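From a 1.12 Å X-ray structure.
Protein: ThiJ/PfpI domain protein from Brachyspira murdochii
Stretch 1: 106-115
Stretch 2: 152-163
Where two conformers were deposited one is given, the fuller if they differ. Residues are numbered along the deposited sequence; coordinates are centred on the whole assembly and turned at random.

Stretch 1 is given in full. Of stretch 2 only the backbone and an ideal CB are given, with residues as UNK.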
# COMPACT_ATOMS: atom_id res chain seq x y z
N GLY A 106 3.56 -0.96 -0.56
CA GLY A 106 2.74 -0.93 -1.75
C GLY A 106 2.84 -2.22 -2.51
O GLY A 106 3.90 -2.87 -2.52
N ILE A 107 1.77 -2.56 -3.21
CA ILE A 107 1.72 -3.77 -4.00
C ILE A 107 1.16 -3.47 -5.37
O ILE A 107 0.21 -2.70 -5.53
CB ILE A 107 0.95 -4.91 -3.26
CG1 ILE A 107 0.89 -6.18 -4.12
CG2 ILE A 107 -0.44 -4.46 -2.79
CD1 ILE A 107 0.51 -7.43 -3.34
N GLY A 108 1.77 -4.07 -6.38
CA GLY A 108 1.31 -3.85 -7.74
C GLY A 108 1.30 -2.37 -8.07
O GLY A 108 2.23 -1.64 -7.75
N SER A 109 0.23 -1.92 -8.72
CA SER A 109 0.15 -0.53 -9.14
C SER A 109 0.19 0.48 -7.99
O SER A 109 0.45 1.65 -8.22
CB SER A 109 -1.07 -0.31 -10.02
OG SER A 109 -0.91 -1.02 -11.23
N GLY A 110 -0.07 0.03 -6.75
CA GLY A 110 0.09 0.93 -5.63
C GLY A 110 1.50 1.50 -5.48
O GLY A 110 1.69 2.61 -4.96
N VAL A 111 2.51 0.74 -5.93
CA VAL A 111 3.90 1.19 -5.82
C VAL A 111 4.11 2.50 -6.59
O VAL A 111 4.96 3.30 -6.20
CB VAL A 111 4.87 0.08 -6.29
CG1 VAL A 111 6.33 0.55 -6.22
CG2 VAL A 111 4.69 -1.17 -5.44
N VAL A 112 3.37 2.71 -7.68
CA VAL A 112 3.54 3.93 -8.47
C VAL A 112 3.22 5.20 -7.66
O VAL A 112 3.85 6.23 -7.86
CB VAL A 112 2.77 3.86 -9.79
CG1 VAL A 112 2.91 5.17 -10.57
CG2 VAL A 112 3.26 2.68 -10.61
N ILE A 113 2.25 5.13 -6.75
CA ILE A 113 1.97 6.28 -5.90
C ILE A 113 3.21 6.66 -5.10
O ILE A 113 3.58 7.83 -4.98
CB ILE A 113 0.79 6.01 -4.96
CG1 ILE A 113 -0.51 5.83 -5.77
CG2 ILE A 113 0.63 7.13 -3.92
CD1 ILE A 113 -1.68 5.27 -4.96
N MSE A 114 3.85 5.65 -4.51
CA MSE A 114 5.06 5.86 -3.73
C MSE A 114 6.21 6.42 -4.60
O MSE A 114 6.92 7.35 -4.18
CB MSE A 114 5.45 4.55 -3.05
CG MSE A 114 4.42 4.11 -2.01
SE MSE A 114 4.48 2.22 -1.54
CE MSE A 114 6.28 2.08 -0.81
N ALA A 115 6.36 5.87 -5.80
CA ALA A 115 7.38 6.36 -6.71
C ALA A 115 7.14 7.83 -7.04
O ALA A 115 8.06 8.66 -7.01
CB ALA A 115 7.40 5.53 -7.98
N UNK A 152 11.89 0.50 6.26
CA UNK A 152 10.47 0.66 6.52
C UNK A 152 9.61 0.64 5.26
O UNK A 152 8.40 0.78 5.35
CB UNK A 152 10.24 1.97 7.27
N UNK A 153 10.24 0.49 4.09
CA UNK A 153 9.52 0.44 2.82
C UNK A 153 9.40 -1.01 2.38
O UNK A 153 10.40 -1.74 2.36
CB UNK A 153 10.22 1.28 1.75
N UNK A 154 8.19 -1.44 2.03
CA UNK A 154 7.97 -2.79 1.55
C UNK A 154 7.18 -2.72 0.25
O UNK A 154 6.17 -2.03 0.18
CB UNK A 154 7.24 -3.64 2.60
N UNK A 155 7.65 -3.40 -0.79
CA UNK A 155 6.95 -3.40 -2.07
C UNK A 155 6.78 -4.83 -2.57
O UNK A 155 7.53 -5.75 -2.19
CB UNK A 155 7.70 -2.56 -3.10
N UNK A 156 5.78 -5.02 -3.42
CA UNK A 156 5.52 -6.32 -4.04
C UNK A 156 5.00 -6.12 -5.45
O UNK A 156 4.48 -5.06 -5.80
CB UNK A 156 4.52 -7.13 -3.21
N UNK A 157 5.11 -7.18 -6.25
CA UNK A 157 4.95 -7.03 -7.69
C UNK A 157 3.56 -7.29 -8.26
O UNK A 157 3.42 -7.39 -9.47
CB UNK A 157 5.94 -7.97 -8.39
N UNK A 158 2.53 -7.38 -7.43
CA UNK A 158 1.17 -7.53 -7.92
C UNK A 158 0.42 -8.65 -7.25
O UNK A 158 0.86 -9.21 -6.24
CB UNK A 158 1.18 -7.76 -9.43
N UNK A 159 -0.75 -9.00 -7.80
CA UNK A 159 -1.69 -9.86 -7.07
C UNK A 159 -1.16 -11.26 -6.81
O UNK A 159 -1.57 -11.85 -5.81
CB UNK A 159 -3.00 -9.96 -7.85
N UNK A 160 -0.25 -11.77 -7.65
CA UNK A 160 0.33 -13.10 -7.44
C UNK A 160 1.21 -13.17 -6.20
O UNK A 160 1.55 -14.25 -5.72
CB UNK A 160 1.15 -13.51 -8.67
N UNK A 161 1.57 -12.01 -5.66
CA UNK A 161 2.43 -11.94 -4.49
C UNK A 161 1.72 -11.41 -3.25
O UNK A 161 2.38 -11.02 -2.28
CB UNK A 161 3.64 -11.06 -4.80
N UNK A 162 0.39 -11.39 -3.25
CA UNK A 162 -0.35 -10.78 -2.15
C UNK A 162 -0.04 -11.38 -0.78
O UNK A 162 0.13 -10.64 0.21
CB UNK A 162 -1.85 -10.90 -2.42
N UNK A 163 0.00 -12.70 -0.70
CA UNK A 163 0.26 -13.34 0.59
C UNK A 163 1.70 -13.15 1.05
O UNK A 163 1.96 -12.84 2.23
CB UNK A 163 -0.06 -14.83 0.51

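The strand 153-156 of stretch 2 pairs in parallel with Gly106 and Ile107, and three backbone hydrogen bonds set the register: Gly106 N to the carbonyl O of position 154 (2.9 Å), the N of position 156 to Gly106 O (3.0 Å), and Gly108 N to the carbonyl O of position 156 (2.9 Å).

At position 152 the ideal CB has nothing of stretch 1 near it, so almost any residue would suit; it is Asn152. Position 153 points sideways, yet its CB lies 4.8 Å from Met114 CE, the methyl end of a selenomethionine. An apolar side chain is favoured, and Val, Leu or Ile could each serve. The residue is Ile153, whose CG2 packs 3.7 Å from Met114 CE.

Position 154 also points sideways, its CB having no atom of stretch 1 within 5.5 Å, and its extended backbone merely suits beta-branched residues. It is Val154, which contributes mainly its carbonyl.

Position 155 is bridged to Gly106, and its CB lies 4.1 Å from Val111 CG2 and 5.4 Å from Met114 CE. These helix side chains leave room for a small or medium residue with an apolar surface: Val, Thr, Ala or perhaps Ile. Thr155 is found, in the p rotamer; its CG2 lies 3.9 Å from Met114 CE, while OG1 is hydrogen-bonded elsewhere in the structure.

Position 156 is bridged to Ile107 and points to the same face of the sheet, its CB 3.9 Å from Ile107 CG1. A small apolar residue fits, though stretch 1 alone would not exclude Val. Ala156 brings its CB against that CG1.

Position 157 points away, leaving the choice wide; it is Asn157.

Position 158, with phi 131° and psi -169°, calls for glycine: a CB would be jammed against the preceding carbonyl O. Gly158 follows, its CA 3.7 Å from Gly108 CA.

Positions 159 and 160 point away. A phi of -65° permits proline at 159, and Pro159 opens a short 3-10 segment; Thr160 succeeds it without touching stretch 1.

Position 161 points sideways, with its CB 5.0 Å from Ile107 CD1, and precedes a helix, where Ser, Thr, Asp or Asn are common. Ser161 makes no capping bond; its OG donates to Asn157 OD1 (2.7 Å). Position 162 lies closer, CB to Ile107 CD1 4.3 Å, so a small residue such as Ala or Ser suits. Ser162 directs OG to Pro159 O (2.8 Å). Position 163 points away and tolerates a long polar chain, here Lys163.

Stretch 2 152-163: NIVTANGPTSSK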
# COMPACT_ATOMS: atom_id res chain seq x y z
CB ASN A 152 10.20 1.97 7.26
CG ASN A 152 10.69 1.96 8.68
OD1 ASN A 152 11.13 0.94 9.19
ND2 ASN A 152 10.61 3.10 9.33
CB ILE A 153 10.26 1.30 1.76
CG1 ILE A 153 10.20 2.78 2.16
CG2 ILE A 153 9.69 1.07 0.37
CD1 ILE A 153 11.07 3.69 1.34
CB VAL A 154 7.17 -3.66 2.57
CG1 VAL A 154 7.03 -5.08 2.06
CG2 VAL A 154 7.86 -3.64 3.94
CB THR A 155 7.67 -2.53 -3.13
OG1 THR A 155 9.01 -3.00 -3.31
CG2 THR A 155 7.67 -1.05 -2.74
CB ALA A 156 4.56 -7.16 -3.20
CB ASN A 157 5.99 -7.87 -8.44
CG ASN A 157 5.73 -9.35 -8.34
OD1 ASN A 157 4.86 -9.79 -7.60
ND2 ASN A 157 6.52 -10.13 -9.06
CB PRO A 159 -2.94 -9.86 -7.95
CG PRO A 159 -2.48 -9.37 -9.30
CD PRO A 159 -1.35 -8.45 -9.04
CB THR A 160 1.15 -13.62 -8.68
OG1 THR A 160 2.36 -12.86 -8.83
CG2 THR A 160 0.32 -13.55 -9.96
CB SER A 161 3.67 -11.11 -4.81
OG SER A 161 4.41 -11.74 -5.84
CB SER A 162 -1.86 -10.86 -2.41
OG SER A 162 -2.21 -10.21 -3.61
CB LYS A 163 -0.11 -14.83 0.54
CG LYS A 163 -1.60 -15.06 0.30
CD LYS A 163 -1.94 -16.54 0.13
CE LYS A 163 -3.42 -16.74 -0.22
NZ LYS A 163 -3.67 -18.11 -0.74
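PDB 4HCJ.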